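Local coordinates for protein Aln2 (Streptomyces sp. CM020, PDB 6P7L) that probably takes part in biosynthesis of the polyketide antibiotic alnumycin, as a SnoaL-like member of the NTF2-like superfamily, at the interface of chains A and B. Coordinates in Å, arbitrary orientation; residue numbers count along the deposited sequence, not the author numbering. Chains: chain A/B, Aln2.

Contacts 1 and 2 are two patches of one interface between copies of Aln2, their C-alpha centres about 18 Å apart. Strand 98-104 of chain B serves both: B:His101 and B:Phe103 belong to contact 1, and B:Gln98, at the strand's start, to contact 2. Strand 116-127 enters both from opposite chains, through A:Tyr121 and B:Thr127. Contact 1 sets the loop at A:Met105 and strand 116-127 of chain A on helix 34-52 and strand 98-104 of chain B; contact 2 lays helix 162-168 and A:Arg169 over chain B loops and adjoining strand ends. The pairing is not an exact two-fold and may not be the biological one.

Contact 1: the interface of chains A and B. Residues chain A 105, 121; chain B 44-45, 48, 52, 101, 103.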
ATOM      1  N   MET A 105       1.239  -6.072  -0.461  1.00 18.70           N
ATOM      2  CA  MET A 105       1.054  -7.519  -0.286  1.00 18.15           C
ATOM      3  C   MET A 105       2.396  -8.213  -0.035  1.00 10.35           C
ATOM      4  O   MET A 105       2.752  -9.198  -0.717  1.00 14.32           O
ATOM      5  CB  MET A 105       0.371  -8.181  -1.496  1.00 31.72           C
ATOM      6  CG  MET A 105      -1.106  -7.964  -1.767  1.00 76.53           C
ATOM      7  SD  MET A 105      -2.263  -8.053  -0.388  1.00 38.57           S
ATOM      8  CE  MET A 105      -2.022  -6.279  -0.211  1.00  9.56           C
ATOM      9  N   TYR A 121       4.079  -7.299  -4.373  1.00 12.18           N
ATOM     10  CA  TYR A 121       3.632  -6.674  -5.599  1.00 12.67           C
ATOM     11  C   TYR A 121       4.256  -5.281  -5.715  1.00 13.70           C
ATOM     12  O   TYR A 121       4.381  -4.569  -4.721  1.00 15.28           O
ATOM     13  CB  TYR A 121       2.117  -6.502  -5.592  1.00 12.27           C
ATOM     14  CG  TYR A 121       1.283  -7.778  -5.477  1.00 12.90           C
ATOM     15  CD1 TYR A 121       1.851  -9.027  -5.602  1.00 13.38           C
ATOM     16  CD2 TYR A 121      -0.082  -7.706  -5.259  1.00 16.31           C
ATOM     17  CE1 TYR A 121       1.072 -10.186  -5.536  1.00 14.08           C
ATOM     18  CE2 TYR A 121      -0.860  -8.837  -5.168  1.00 15.52           C
ATOM     19  CZ  TYR A 121      -0.272 -10.078  -5.332  1.00 16.91           C
ATOM     20  OH  TYR A 121      -1.054 -11.209  -5.301  1.00 18.33           O
TER
ATOM     21  N   TYR B  44      -3.075 -11.579   4.873  1.00 12.16           N
ATOM     22  CA  TYR B  44      -3.649 -11.021   3.657  1.00 13.77           C
ATOM     23  C   TYR B  44      -2.684 -11.139   2.488  1.00 15.68           C
ATOM     24  O   TYR B  44      -3.105 -11.458   1.373  1.00 15.56           O
ATOM     25  CB  TYR B  44      -4.047  -9.571   3.912  1.00 14.03           C
ATOM     26  CG  TYR B  44      -5.356  -9.377   4.682  1.00 12.35           C
ATOM     27  CD1 TYR B  44      -6.493 -10.085   4.350  1.00 15.39           C
ATOM     28  CD2 TYR B  44      -5.441  -8.474   5.725  1.00 19.88           C
ATOM     29  CE1 TYR B  44      -7.709  -9.881   5.025  1.00 19.15           C
ATOM     30  CE2 TYR B  44      -6.607  -8.255   6.395  1.00 19.04           C
ATOM     31  CZ  TYR B  44      -7.755  -8.976   6.064  1.00 15.22           C
ATOM     32  OH  TYR B  44      -8.931  -8.755   6.737  1.00 18.60           O
ATOM     33  N   ALA B  45      -1.385 -10.918   2.719  1.00 12.65           N
ATOM     34  CA  ALA B  45      -0.434 -11.082   1.627  1.00 14.39           C
ATOM     35  C   ALA B  45      -0.533 -12.497   1.064  1.00 16.33           C
ATOM     36  O   ALA B  45      -0.664 -12.692  -0.144  1.00 16.12           O
ATOM     37  CB  ALA B  45       0.990 -10.802   2.112  1.00 13.01           C
ATOM     38  N   MET B  48      -3.982 -13.168  -0.817  1.00 13.15           N
ATOM     39  CA  MET B  48      -4.117 -12.554  -2.127  1.00 13.73           C
ATOM     40  C   MET B  48      -3.120 -13.151  -3.110  1.00 20.34           C
ATOM     41  O   MET B  48      -3.426 -13.292  -4.295  1.00 17.64           O
ATOM     42  CB  MET B  48      -3.932 -11.039  -2.043  1.00 16.04           C
ATOM     43  CG  MET B  48      -5.109 -10.336  -1.376  1.00 21.69           C
ATOM     44  SD  MET B  48      -6.674 -10.713  -2.215  1.00 27.83           S
ATOM     45  CE  MET B  48      -7.314 -11.923  -1.114  1.00 15.43           C
ATOM     46  N   ASP B  52      -4.546 -14.343  -6.611  1.00 16.82           N
ATOM     47  CA  ASP B  52      -4.009 -13.760  -7.836  1.00 17.78           C
ATOM     48  C   ASP B  52      -3.194 -14.765  -8.628  1.00 19.71           C
ATOM     49  O   ASP B  52      -3.042 -14.600  -9.846  1.00 21.67           O
ATOM     50  CB  ASP B  52      -3.159 -12.533  -7.487  1.00 17.65           C
ATOM     51  CG  ASP B  52      -3.996 -11.374  -6.959  1.00 19.72           C
ATOM     52  OD1 ASP B  52      -5.201 -11.263  -7.349  1.00 18.60           O
ATOM     53  OD2 ASP B  52      -3.449 -10.552  -6.170  1.00 18.27           O
ATOM     54  N   HIS B 101      -4.318  -7.770  -6.473  1.00 17.06           N
ATOM     55  CA  HIS B 101      -5.159  -7.115  -5.465  1.00 14.31           C
ATOM     56  C   HIS B 101      -4.257  -6.212  -4.638  1.00 19.66           C
ATOM     57  O   HIS B 101      -3.157  -6.605  -4.242  1.00 19.39           O
ATOM     58  CB  HIS B 101      -5.881  -8.150  -4.570  1.00 18.13           C
ATOM     59  CG  HIS B 101      -7.114  -8.755  -5.204  1.00 17.07           C
ATOM     60  ND1 HIS B 101      -7.045  -9.671  -6.225  1.00 19.91           N
ATOM     61  CD2 HIS B 101      -8.437  -8.535  -4.993  1.00 25.18           C
ATOM     62  CE1 HIS B 101      -8.265  -9.996  -6.618  1.00 27.68           C
ATOM     63  NE2 HIS B 101      -9.130  -9.317  -5.891  1.00 18.06           N
ATOM     64  N   PHE B 103      -4.452  -3.762  -1.210  1.00 13.01           N
ATOM     65  CA  PHE B 103      -5.153  -3.311  -0.007  1.00 14.10           C
ATOM     66  C   PHE B 103      -4.424  -2.113   0.600  1.00 18.73           C
ATOM     67  O   PHE B 103      -3.192  -2.000   0.518  1.00 18.15           O
ATOM     68  CB  PHE B 103      -5.236  -4.399   1.080  1.00 14.89           C
ATOM     69  CG  PHE B 103      -6.010  -5.634   0.706  1.00 18.18           C
ATOM     70  CD1 PHE B 103      -6.698  -5.750  -0.493  1.00 21.62           C
ATOM     71  CD2 PHE B 103      -6.066  -6.704   1.611  1.00 23.09           C
ATOM     72  CE1 PHE B 103      -7.395  -6.903  -0.803  1.00 23.53           C
ATOM     73  CE2 PHE B 103      -6.767  -7.881   1.315  1.00 22.70           C
ATOM     74  CZ  PHE B 103      -7.435  -7.988   0.112  1.00 25.51           C
TER
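A:Met105 reaches over to B:Met48, B:Ala45 and B:Phe103 at the apolar centre, where this loop residue, with A:Tyr121 of strand 116-127, packs on helix 34-52 and strand 98-104 of chain B. Its thioether sulfur SD lies 3.8 Å from B:Met48 CG, the two bent chains crossing obliquely rather than running alongside. Beyond the sulfur, the terminal methyl CE rests 3.9 Å from B:Phe103 CB, so the methionine tip meets the root of the phenylalanine and not its ring face. B:Ala45 approaches from the helix 34-52 side with its methyl CB, 4.1 Å from A:Met105 CA; so small a residue lets the helix come near the A:Met105 backbone. A:Met105 is poorly ordered, and the position of its tip is approximate.

Toward the rim, A:Tyr121 carries A:Met105 CB over one face of its ring, 3.8 Å above the plane. Carbonyl O of B:His101 stands at the edge of the same ring, in its plane. Tyrosine suits this place by joining a flat apolar ring for the methionine to a hydroxyl at its tip. That OH donates to the anti lone pair of B:Asp52 OD2 at 2.6 Å, with ring and carboxylate planes 42° apart. B:Asp52 closes helix 34-52, and its CG is anti to its own carbonyl carbon (chi1 -69°), which helps turn the carboxylate to strand 98-104. There OD2 also accepts the backbone N of B:His101 at 2.9 Å, on the syn side but tilted out of the carboxylate plane. A carboxylate has two oxygens for several donors, and histidine adds a ring N-H: B:His101 ND1 donates to the syn lone pair of B:Asp52 OD1 at 2.7 Å, with OD1 9° out of the ring plane.

Contact 2: the interface of chains A and B. Residues chain A 163, 166-167, 169; chain B 96-98, 127-129, 131.
A:Val166, on helix 162-168, lies against two backbone stretches of chain B, the loop at B:Gly96 and the turn from B:Thr127 to B:Gly131, with B:Gly96 in the one and B:Gly131 in the other, both at positive phi. The branched valine fills the groove between them. With CG1 anti to its backbone N (chi1 171°), one methyl points to the turn, CG1 lying 3.8 Å from B:Ala129 CA. The other methyl, CG2, meets B:Gln98 CB at 3.7 Å. B:Ala129, with only a methyl, sits under the helix and touches the aliphatic stem of A:Arg167, CB to CG at 3.7 Å. Near the helix start, A:Asp163 turns its CB, not its carboxylate, toward the turn, 3.6 Å from B:Gly131 CA; glycine offers no side chain to hold that methylene off.

An arginine stands at each flank, one of them only loosely placed. A:Arg167 bends at chi3, and its guanidinium NH1 donates to the backbone carbonyl O of B:Ala129 at 3.1 Å. This bond is straight at the hydrogen and lies in the guanidinium plane, yet the nitrogen stands well above the carbonyl plane. The length of arginine lets its tip fold back on the turn after the stem has packed on B:Ala129. On the opposite flank A:Arg169 NH1 donates to the amide oxygen OE1 of B:Gln98 at 3.1 Å, nearly along the C=O axis, with the flat groups turned 63° apart. A:Arg169 is poorly ordered, so this link is less certain. Chain A thus contributes its last helix and A:Arg169 beyond it, which follow strand 151-161, and they cap the ends of chain B strands, where strand 98-104 begins and strand 116-127 finishes.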
ATOM      1  N   ASP A 163       3.238  -8.418 -17.399  1.00 16.39           N
ATOM      2  CA  ASP A 163       2.913  -8.471 -18.823  1.00 15.26           C
ATOM      3  C   ASP A 163       3.736  -9.554 -19.526  1.00 15.76           C
ATOM      4  O   ASP A 163       3.230 -10.265 -20.402  1.00 16.86           O
ATOM      5  CB  ASP A 163       3.112  -7.113 -19.487  1.00 17.07           C
ATOM      6  CG  ASP A 163       4.515  -6.590 -19.370  1.00 24.08           C
ATOM      7  OD1 ASP A 163       5.125  -6.711 -18.290  1.00 21.16           O
ATOM      8  OD2 ASP A 163       4.980  -6.046 -20.389  1.00 23.03           O
ATOM      9  N   VAL A 166       2.231 -12.920 -18.667  1.00 17.43           N
ATOM     10  CA  VAL A 166       1.040 -13.131 -19.487  1.00 15.85           C
ATOM     11  C   VAL A 166       1.429 -13.550 -20.902  1.00 17.53           C
ATOM     12  O   VAL A 166       0.828 -14.455 -21.488  1.00 22.51           O
ATOM     13  CB  VAL A 166       0.177 -11.862 -19.515  1.00 19.10           C
ATOM     14  CG1 VAL A 166      -0.949 -11.993 -20.527  1.00 20.80           C
ATOM     15  CG2 VAL A 166      -0.369 -11.556 -18.118  1.00 38.12           C
ATOM     16  N   ARG A 167       2.388 -12.841 -21.494  1.00 18.22           N
ATOM     17  CA  ARG A 167       2.776 -13.135 -22.874  1.00 20.52           C
ATOM     18  C   ARG A 167       3.273 -14.564 -23.002  1.00 21.72           C
ATOM     19  O   ARG A 167       2.932 -15.259 -23.958  1.00 23.58           O
ATOM     20  CB  ARG A 167       3.842 -12.153 -23.346  1.00 41.49           C
ATOM     21  CG  ARG A 167       3.332 -10.731 -23.489  1.00 50.41           C
ATOM     22  CD  ARG A 167       4.407  -9.786 -24.039  1.00 39.46           C
ATOM     23  NE  ARG A 167       4.659 -10.049 -25.433  1.00 29.07           N
ATOM     24  CZ  ARG A 167       3.973  -9.503 -26.451  1.00 28.76           C
ATOM     25  NH1 ARG A 167       3.004  -8.624 -26.240  1.00 28.20           N
ATOM     26  NH2 ARG A 167       4.264  -9.817 -27.687  1.00 31.96           N
ATOM     27  N   ARG A 169       2.338 -17.056 -21.332  1.00 31.74           N
ATOM     28  CA  ARG A 169       1.176 -17.945 -21.205  1.00 53.21           C
ATOM     29  C   ARG A 169       0.267 -17.935 -22.447  1.00 54.62           C
ATOM     30  O   ARG A 169       0.233 -16.964 -23.220  1.00 34.85           O
ATOM     31  CB  ARG A 169       0.337 -17.556 -19.963  1.00 36.57           C
ATOM     32  CG  ARG A 169       1.092 -17.618 -18.666  1.00 36.96           C
ATOM     33  CD  ARG A 169       0.187 -17.509 -17.429  1.00 40.30           C
ATOM     34  NE  ARG A 169      -0.796 -16.432 -17.515  1.00 48.33           N
ATOM     35  CZ  ARG A 169      -1.114 -15.627 -16.505  1.00 75.45           C
ATOM     36  NH1 ARG A 169      -0.523 -15.755 -15.325  1.00 50.28           N
ATOM     37  NH2 ARG A 169      -2.026 -14.685 -16.677  1.00107.76           N
TER
ATOM     38  N   GLY B  96      -7.245 -13.966 -19.509  1.00 42.61           N
ATOM     39  CA  GLY B  96      -5.871 -14.155 -19.913  1.00 73.61           C
ATOM     40  C   GLY B  96      -4.903 -13.113 -19.409  1.00 69.81           C
ATOM     41  O   GLY B  96      -3.757 -13.091 -19.869  1.00101.76           O
ATOM     42  N   ALA B  97      -5.360 -12.171 -18.596  1.00 28.71           N
ATOM     43  CA  ALA B  97      -4.513 -11.127 -18.027  1.00 25.94           C
ATOM     44  C   ALA B  97      -4.188 -11.425 -16.567  1.00 21.02           C
ATOM     45  O   ALA B  97      -4.743 -12.339 -15.950  1.00 21.61           O
ATOM     46  CB  ALA B  97      -5.190  -9.763 -18.178  1.00 23.43           C
ATOM     47  N   GLN B  98      -3.264 -10.635 -15.999  1.00 19.33           N
ATOM     48  CA  GLN B  98      -2.783 -10.938 -14.658  1.00 19.03           C
ATOM     49  C   GLN B  98      -3.372  -9.971 -13.642  1.00 19.65           C
ATOM     50  O   GLN B  98      -3.008  -8.781 -13.643  1.00 15.88           O
ATOM     51  CB  GLN B  98      -1.255 -10.899 -14.594  1.00 17.65           C
ATOM     52  CG  GLN B  98      -0.672 -11.159 -13.203  1.00 17.72           C
ATOM     53  CD  GLN B  98      -1.061 -12.498 -12.634  1.00 21.82           C
ATOM     54  OE1 GLN B  98      -0.819 -13.516 -13.246  1.00 21.62           O
ATOM     55  NE2 GLN B  98      -1.680 -12.496 -11.472  1.00 19.76           N
ATOM     56  N   THR B 127      -3.275  -6.568 -15.649  1.00 16.21           N
ATOM     57  CA  THR B 127      -2.218  -6.240 -16.604  1.00 13.75           C
ATOM     58  C   THR B 127      -2.273  -7.191 -17.787  1.00 15.55           C
ATOM     59  O   THR B 127      -2.255  -8.417 -17.623  1.00 14.80           O
ATOM     60  CB  THR B 127      -0.850  -6.271 -15.913  1.00 14.54           C
ATOM     61  OG1 THR B 127      -0.865  -5.280 -14.858  1.00 19.12           O
ATOM     62  CG2 THR B 127       0.263  -5.954 -16.867  1.00 15.98           C
ATOM     63  N   SER B 128      -2.333  -6.604 -18.983  1.00 13.98           N
ATOM     64  CA  SER B 128      -2.478  -7.337 -20.224  1.00 16.52           C
ATOM     65  C   SER B 128      -1.117  -7.751 -20.763  1.00 16.26           C
ATOM     66  O   SER B 128      -0.068  -7.402 -20.222  1.00 13.73           O
ATOM     67  CB  SER B 128      -3.199  -6.485 -21.278  1.00 21.24           C
ATOM     68  OG  SER B 128      -2.308  -5.560 -21.895  1.00 16.82           O
ATOM     69  N   ALA B 129      -1.155  -8.540 -21.834  1.00 12.74           N
ATOM     70  CA  ALA B 129       0.062  -8.969 -22.516  1.00 16.86           C
ATOM     71  C   ALA B 129       0.873  -7.798 -23.048  1.00 15.52           C
ATOM     72  O   ALA B 129       2.056  -7.977 -23.393  1.00 16.81           O
ATOM     73  CB  ALA B 129      -0.305  -9.918 -23.677  1.00 21.10           C
ATOM     74  N   GLY B 131       1.034  -4.941 -21.316  1.00 12.79           N
ATOM     75  CA  GLY B 131       1.354  -4.075 -20.211  1.00 13.74           C
ATOM     76  C   GLY B 131       0.343  -2.996 -19.940  1.00 16.96           C
ATOM     77  O   GLY B 131       0.649  -2.074 -19.186  1.00 16.52           O
TER